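Local coordinates for protein beta-glucuronidase (uncultured Clostridium sp., PDB 6U7J) that hydrolyses beta-D-glucuronides as a glycoside hydrolase family 2 beta-glucuronidase of the gut microbiome, probably releasing free estrogens from their glucuronide conjugates, at residues Lys252-Trp257 with Phe280-Ile285; Leu256-Ser261 with Asn295-Tyr300; Ala262-Leu267 with Ala352-Ile357. All blocks are in the same frame, centred on the assembly; numbering follows the deposited sequence.

Contact 1 (Lys252-Trp257 with Phe280-Ile285)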
# COMPACT_ATOMS: atom_id res chain seq x y z
N LYS B 252 38.04 39.56 18.72
CA LYS B 252 37.93 40.58 17.69
C LYS B 252 37.70 39.92 16.33
O LYS B 252 38.20 38.83 16.05
CB LYS B 252 39.19 41.45 17.65
CG LYS B 252 39.17 42.63 18.65
CD LYS B 252 39.22 43.99 17.94
CE LYS B 252 38.93 45.15 18.90
NZ LYS B 252 40.15 45.79 19.49
N ASP B 253 36.90 40.59 15.50
CA ASP B 253 36.53 40.05 14.19
C ASP B 253 35.92 38.65 14.34
O ASP B 253 36.27 37.72 13.61
CB ASP B 253 37.72 40.05 13.23
CG ASP B 253 38.28 41.46 12.99
OD1 ASP B 253 39.51 41.59 12.80
OD2 ASP B 253 37.49 42.43 13.00
N ALA B 254 35.00 38.52 15.29
CA ALA B 254 34.43 37.23 15.67
C ALA B 254 33.59 36.64 14.54
O ALA B 254 32.69 37.30 14.01
CB ALA B 254 33.58 37.38 16.92
N GLN B 255 33.90 35.40 14.16
CA GLN B 255 33.06 34.66 13.22
C GLN B 255 31.77 34.26 13.91
O GLN B 255 31.78 33.48 14.86
CB GLN B 255 33.80 33.43 12.70
CG GLN B 255 35.18 33.71 12.13
CD GLN B 255 35.12 34.44 10.80
OE1 GLN B 255 34.54 33.94 9.83
NE2 GLN B 255 35.71 35.63 10.75
N LEU B 256 30.65 34.79 13.43
CA LEU B 256 29.39 34.62 14.11
C LEU B 256 28.79 33.25 13.81
O LEU B 256 29.06 32.64 12.77
CB LEU B 256 28.40 35.72 13.71
CG LEU B 256 28.77 37.14 14.19
CD1 LEU B 256 27.67 38.13 13.87
CD2 LEU B 256 29.07 37.14 15.68
N TRP B 257 28.00 32.75 14.75
CA TRP B 257 27.24 31.54 14.53
C TRP B 257 25.97 31.94 13.78
O TRP B 257 25.14 32.68 14.30
CB TRP B 257 26.93 30.83 15.84
CG TRP B 257 26.27 29.48 15.68
CD1 TRP B 257 26.89 28.27 15.66
CD2 TRP B 257 24.88 29.22 15.50
NE1 TRP B 257 25.97 27.26 15.50
CE2 TRP B 257 24.72 27.82 15.40
CE3 TRP B 257 23.74 30.03 15.43
CZ2 TRP B 257 23.49 27.22 15.22
CZ3 TRP B 257 22.51 29.43 15.26
CH2 TRP B 257 22.39 28.03 15.15
N PHE B 280 31.19 26.34 21.63
CA PHE B 280 30.13 27.33 21.82
C PHE B 280 30.08 28.23 20.60
O PHE B 280 30.98 28.22 19.76
CB PHE B 280 30.31 28.13 23.12
CG PHE B 280 31.43 29.14 23.08
CD1 PHE B 280 32.74 28.78 23.39
CD2 PHE B 280 31.17 30.47 22.75
CE1 PHE B 280 33.77 29.71 23.35
CE2 PHE B 280 32.21 31.42 22.70
CZ PHE B 280 33.51 31.04 23.01
N GLY B 281 29.00 29.00 20.50
CA GLY B 281 28.80 29.87 19.36
C GLY B 281 28.49 31.28 19.79
O GLY B 281 27.81 31.52 20.79
N ILE B 282 28.98 32.24 19.01
CA ILE B 282 28.70 33.65 19.25
C ILE B 282 27.58 34.08 18.33
O ILE B 282 27.73 34.05 17.10
CB ILE B 282 29.95 34.52 19.05
CG1 ILE B 282 31.10 34.01 19.92
CG2 ILE B 282 29.61 35.99 19.34
CD1 ILE B 282 32.45 34.63 19.59
N ARG B 283 26.46 34.50 18.92
CA ARG B 283 25.31 34.95 18.15
C ARG B 283 24.34 35.64 19.09
O ARG B 283 24.21 35.25 20.25
CB ARG B 283 24.60 33.79 17.43
CG ARG B 283 24.17 32.64 18.34
CD ARG B 283 22.68 32.71 18.59
NE ARG B 283 22.21 31.72 19.56
CZ ARG B 283 22.16 31.93 20.87
NH1 ARG B 283 22.59 33.09 21.38
NH2 ARG B 283 21.70 30.99 21.68
N THR B 284 23.66 36.65 18.57
CA THR B 284 22.72 37.43 19.36
C THR B 284 21.29 37.15 18.95
O THR B 284 21.01 36.83 17.79
CB THR B 284 22.99 38.93 19.21
OG1 THR B 284 22.64 39.32 17.87
CG2 THR B 284 24.44 39.23 19.47
N ILE B 285 20.38 37.33 19.90
CA ILE B 285 18.95 37.17 19.71
C ILE B 285 18.26 38.43 20.19
O ILE B 285 18.49 38.85 21.33
CB ILE B 285 18.39 35.98 20.48
CG1 ILE B 285 19.13 34.69 20.15
CG2 ILE B 285 16.87 35.88 20.24
CD1 ILE B 285 18.72 33.55 21.04
O HOH W 1 30.52 31.56 16.81
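Residues 252-257, in the loop between strands 246-251 and 265-271, meet residues 280-285 where the chain leaves the last strand of the four-stranded immunoglobulin-like sheet toward the TIM barrel. One direct hydrogen bond joins the backbones: Trp257 N donates to Ile282 O over 2.7 Å. It is short and almost straight (176°), although the donor stands above the carbonyl plane. Leu256 CA adds a CA-H...O contact to the same oxygen. Two residues before Trp257, a water bridges the segments, giving a hydrogen to Gln255 O at 3.0 Å and accepting one from Ile282 N at 2.8 Å. The apolar part centres on Ile282, whose two branches diverge. Its CD1 reaches Ala254 CB at 4.0 Å, and its CG2 lies 3.9 Å from Leu256 CD2, the leucine crossing at about a right angle. Val207 of strand 198-208 backs both Leu256 and Ile282. The third element is Trp257 beside Arg283. With CG anti to the backbone N (chi1 -173°), the indole runs alongside the arginine, both side chains pointing the same way; Arg283 CG sits 3.9 Å from Trp257 CE3. The guanidinium stands perpendicular to the indole, so the two do not stack, and Ile285 CD1 lies over the centre of one guanidinium face, 3.8 Å above its plane. Arg283 CG takes the crowded position between backbone N and carbonyl carbon, and the chain then bends at chi2 (103°). The polar ends bind barrel backbone: Trp257 NE1 the carbonyl of Asp353, Arg283 NE that of Pro407. The chemistry divides in two: backbone, water and aliphatic groups hold loop 252-257 to the chain leaving strand 274-280, while two largely hydrophobic stems deliver N-H donors from the immunoglobulin-like domain to barrel carbonyls.

Contact 2 (Leu256-Ser261 with Asn295-Tyr300)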
# COMPACT_ATOMS: atom_id res chain seq x y z
N LEU B 256 30.65 34.79 13.43
CA LEU B 256 29.39 34.62 14.11
C LEU B 256 28.79 33.25 13.81
O LEU B 256 29.06 32.64 12.77
CB LEU B 256 28.40 35.72 13.71
CG LEU B 256 28.77 37.14 14.19
CD1 LEU B 256 27.67 38.13 13.87
CD2 LEU B 256 29.07 37.14 15.68
N TRP B 257 28.00 32.75 14.75
CA TRP B 257 27.24 31.54 14.53
C TRP B 257 25.97 31.94 13.78
O TRP B 257 25.14 32.68 14.30
CB TRP B 257 26.93 30.83 15.84
CG TRP B 257 26.27 29.48 15.68
CD1 TRP B 257 26.89 28.27 15.66
CD2 TRP B 257 24.88 29.22 15.50
NE1 TRP B 257 25.97 27.26 15.50
CE2 TRP B 257 24.72 27.82 15.40
CE3 TRP B 257 23.74 30.03 15.43
CZ2 TRP B 257 23.49 27.22 15.22
CZ3 TRP B 257 22.51 29.43 15.26
CH2 TRP B 257 22.39 28.03 15.15
N GLN B 258 25.84 31.47 12.53
CA GLN B 258 24.71 31.90 11.73
C GLN B 258 23.81 30.71 11.41
O GLN B 258 24.30 29.60 11.19
CB GLN B 258 25.17 32.55 10.42
CG GLN B 258 26.07 33.78 10.61
CD GLN B 258 25.30 35.08 10.81
OE1 GLN B 258 24.11 35.08 11.15
NE2 GLN B 258 25.98 36.21 10.59
N PRO B 259 22.49 30.92 11.38
CA PRO B 259 21.59 29.90 10.84
C PRO B 259 22.07 29.45 9.46
O PRO B 259 22.37 30.28 8.60
CB PRO B 259 20.24 30.61 10.76
CG PRO B 259 20.35 31.75 11.75
CD PRO B 259 21.78 32.16 11.74
N GLY B 260 22.18 28.14 9.27
CA GLY B 260 22.67 27.61 8.02
C GLY B 260 24.17 27.69 7.82
O GLY B 260 24.69 27.11 6.86
N SER B 261 24.90 28.39 8.71
CA SER B 261 26.36 28.54 8.54
C SER B 261 27.01 28.65 9.92
O SER B 261 27.40 29.73 10.38
CB SER B 261 26.71 29.74 7.67
OG SER B 261 28.12 29.85 7.56
N ASN B 295 21.57 37.72 15.15
CA ASN B 295 22.69 38.51 14.65
C ASN B 295 22.17 39.71 13.86
O ASN B 295 22.65 40.02 12.77
CB ASN B 295 23.63 37.66 13.81
CG ASN B 295 24.28 36.57 14.63
OD1 ASN B 295 24.57 36.78 15.80
ND2 ASN B 295 24.50 35.41 14.02
N GLY B 296 21.13 40.35 14.40
CA GLY B 296 20.58 41.57 13.84
C GLY B 296 19.75 41.40 12.58
O GLY B 296 19.28 42.41 12.05
N LYS B 297 19.55 40.18 12.09
CA LYS B 297 18.81 40.03 10.84
C LYS B 297 17.57 39.17 11.03
O LYS B 297 17.58 38.22 11.83
CB LYS B 297 19.71 39.43 9.74
CG LYS B 297 21.05 40.18 9.62
CD LYS B 297 22.11 39.41 8.84
CE LYS B 297 22.87 38.43 9.75
NZ LYS B 297 24.16 38.94 10.31
N PRO B 298 16.48 39.49 10.34
CA PRO B 298 15.22 38.76 10.57
C PRO B 298 15.35 37.29 10.21
O PRO B 298 16.01 36.92 9.24
CB PRO B 298 14.21 39.48 9.66
CG PRO B 298 14.88 40.76 9.25
CD PRO B 298 16.34 40.46 9.25
N PHE B 299 14.70 36.46 11.02
CA PHE B 299 14.72 35.02 10.85
C PHE B 299 13.28 34.55 10.78
O PHE B 299 12.45 34.94 11.62
CB PHE B 299 15.46 34.34 12.00
CG PHE B 299 15.54 32.85 11.88
CD1 PHE B 299 16.48 32.25 11.06
CD2 PHE B 299 14.66 32.03 12.58
CE1 PHE B 299 16.55 30.87 10.94
CE2 PHE B 299 14.72 30.66 12.48
CZ PHE B 299 15.67 30.08 11.65
N TYR B 300 12.96 33.77 9.75
CA TYR B 300 11.64 33.19 9.58
C TYR B 300 11.79 31.68 9.77
O TYR B 300 12.59 31.04 9.08
CB TYR B 300 11.08 33.55 8.20
CG TYR B 300 9.65 33.11 7.99
CD1 TYR B 300 9.36 31.87 7.43
CD2 TYR B 300 8.58 33.92 8.37
CE1 TYR B 300 8.05 31.45 7.24
CE2 TYR B 300 7.26 33.50 8.20
CZ TYR B 300 7.01 32.26 7.62
OH TYR B 300 5.72 31.84 7.43
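Asn295 ND2 is gripped by two acceptors, Trp257 O at 2.8 Å and Gln258 OE1 at 2.9 Å, at the junction of the immunoglobulin-like domain with the beta-hairpin 292-294/297-305 leading into the TIM barrel. Both oxygens lie close to the Asn295 amide plane, so each can take one N-H; the bond to Gln258 is nearly straight (169°), that to Trp257 more bent (137°). Neither acceptor is met on a lone pair: ND2 sits above both carbonyl planes, and the two amides are perpendicular. Asn295 OD1 accepts from Thr284 N, which holds the amide at its other end and fixes its flip. The Leu256 and Asn295 side chains run past each other in opposite directions, with Leu256 CD1 3.8 Å from Asn295 CG. A bend at chi2 (-86°) brings the Gln258 amide here, while its backbone opens a type II turn through Pro259 and Gly260 to Ser261. Beyond the amide, Lys297 curls back and NZ donates to its own hairpin, on a lone pair of Asn295 O at 3.1 Å. Pro259 forms the apolar end with Phe299 beside Val358 of the barrel: its CB lies 3.7 Å from Phe299 CE1.

Contact 3 (Ala262-Leu267 with Ala352-Ile357)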
# COMPACT_ATOMS: atom_id res chain seq x y z
N ALA B 262 27.16 27.51 10.58
CA ALA B 262 27.63 27.49 11.96
C ALA B 262 29.11 27.84 12.06
O ALA B 262 29.91 27.47 11.19
CB ALA B 262 27.37 26.11 12.57
N TYR B 263 29.48 28.54 13.12
CA TYR B 263 30.87 28.64 13.55
C TYR B 263 30.92 28.36 15.05
O TYR B 263 30.10 28.89 15.81
CB TYR B 263 31.47 30.02 13.24
CG TYR B 263 32.98 30.05 13.32
CD1 TYR B 263 33.63 30.28 14.52
CD2 TYR B 263 33.76 29.83 12.18
CE1 TYR B 263 35.02 30.30 14.60
CE2 TYR B 263 35.14 29.85 12.25
CZ TYR B 263 35.77 30.09 13.46
OH TYR B 263 37.14 30.10 13.52
N LEU B 264 31.87 27.53 15.48
CA LEU B 264 31.96 27.18 16.89
C LEU B 264 33.37 27.43 17.40
O LEU B 264 34.32 26.81 16.92
CB LEU B 264 31.57 25.71 17.14
CG LEU B 264 30.13 25.36 16.74
CD1 LEU B 264 29.88 23.85 16.88
CD2 LEU B 264 29.14 26.17 17.57
N TYR B 265 33.49 28.33 18.37
CA TYR B 265 34.72 28.44 19.14
C TYR B 265 34.75 27.34 20.20
O TYR B 265 33.76 26.65 20.44
CB TYR B 265 34.84 29.81 19.80
CG TYR B 265 35.03 30.94 18.81
CD1 TYR B 265 33.93 31.53 18.20
CD2 TYR B 265 36.30 31.40 18.48
CE1 TYR B 265 34.10 32.56 17.28
CE2 TYR B 265 36.48 32.43 17.55
CZ TYR B 265 35.36 33.00 16.96
OH TYR B 265 35.50 34.03 16.05
N LYS B 266 35.91 27.15 20.83
CA LYS B 266 36.04 26.19 21.91
C LYS B 266 36.58 26.89 23.14
O LYS B 266 37.61 27.57 23.06
CB LYS B 266 36.94 25.01 21.52
CG LYS B 266 36.63 24.41 20.15
CD LYS B 266 37.87 24.45 19.27
CE LYS B 266 37.60 23.96 17.86
NZ LYS B 266 36.19 24.22 17.42
N LEU B 267 35.87 26.76 24.26
CA LEU B 267 36.39 27.12 25.58
C LEU B 267 37.24 25.96 26.07
O LEU B 267 36.72 24.91 26.46
CB LEU B 267 35.25 27.43 26.54
CG LEU B 267 35.63 28.25 27.79
CD1 LEU B 267 36.24 29.60 27.39
CD2 LEU B 267 34.45 28.47 28.74
N ALA B 352 22.70 19.93 15.64
CA ALA B 352 22.11 21.21 15.26
C ALA B 352 23.11 22.35 15.45
O ALA B 352 23.12 23.31 14.67
CB ALA B 352 20.84 21.47 16.06
N ASP B 353 23.94 22.28 16.50
CA ASP B 353 25.01 23.27 16.66
C ASP B 353 25.95 23.24 15.46
O ASP B 353 26.33 24.29 14.94
CB ASP B 353 25.81 23.02 17.94
CG ASP B 353 25.16 23.62 19.17
OD1 ASP B 353 24.22 24.44 19.03
OD2 ASP B 353 25.58 23.25 20.28
N GLN B 354 26.35 22.05 15.03
CA GLN B 354 27.34 21.97 13.96
C GLN B 354 26.75 22.31 12.60
O GLN B 354 27.45 22.89 11.77
CB GLN B 354 27.97 20.58 13.94
CG GLN B 354 29.02 20.42 15.02
CD GLN B 354 29.40 18.97 15.25
OE1 GLN B 354 29.69 18.23 14.32
NE2 GLN B 354 29.42 18.57 16.52
N LYS B 355 25.49 21.97 12.36
CA LYS B 355 24.90 22.24 11.05
C LYS B 355 24.20 23.59 10.98
O LYS B 355 23.68 23.94 9.92
CB LYS B 355 23.91 21.14 10.68
CG LYS B 355 24.57 19.81 10.38
CD LYS B 355 23.51 18.73 10.24
CE LYS B 355 24.15 17.36 10.10
NZ LYS B 355 25.19 17.34 9.04
N GLY B 356 24.19 24.36 12.06
CA GLY B 356 23.56 25.67 12.01
C GLY B 356 22.05 25.65 11.99
O GLY B 356 21.44 26.55 11.39
N ILE B 357 21.42 24.66 12.63
CA ILE B 357 19.96 24.55 12.65
C ILE B 357 19.44 25.24 13.91
O ILE B 357 19.99 25.08 15.00
CB ILE B 357 19.52 23.08 12.58
CG1 ILE B 357 19.91 22.46 11.22
CG2 ILE B 357 18.02 22.94 12.81
CD1 ILE B 357 20.02 20.92 11.24
O HOH W 2 27.12 24.87 9.02
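The C-terminal end of barrel helix 346-355 packs against the segment entering strand 265-271 of the immunoglobulin-like sheet, joining two domains of the family 2 fold. Gly356, with positive phi (74°), turns the chain out of the helix toward barrel strand 358-362, and Ile357 N returns to Ala352 O at 3.0 Å. Onto this end Ala262 presses its methyl: CB lies 3.2 Å from Asp353 O and 3.3 Å from Gln354 O, close packing of a carbon against two carbonyl oxygens. No direct hydrogen bond spans the two segments. A water accepts from Ala262 N at 3.1 Å and gives only a weak bond to Gln354 O. The Asp353 carboxylate is held within the barrel, accepting from His406 ND1 and Cys408 N just ahead of strand 409-416, while Lys355 reaches outward to a salt bridge with Asp54 of the second subunit. Leu264 widens the contact, with CG anti to its carbonyl carbon, crossing the extended Gln354 side chain at about a right angle; its CD1 touches Gln354 CG at 4.0 Å.

How the contacts relate
Contacts 2 and 3 join the immunoglobulin-like domain to the TIM-barrel part, while contact 1 ties that domain's loop to its own exit; centres are 10 to 12 Å apart. Contacts 1 and 2 share Leu256 and Trp257, and their second segments are probably hydrogen-bonded through Asn295 N and Thr284 O, 2.8 Å apart. Contact 1 probably bonds to contact 3 at Phe280 N and Tyr265 O (2.8 Å) and at Gln255 N and Tyr265 OH. The turn of contact 2 reaches the helix end of contact 3, with Gly260 N 2.8 Å from Gly356 O. Trp257 is the hub, its NE1 3.0 Å from Asp353 O. Bound calcium is about 13 Å from the Asp353 side chain.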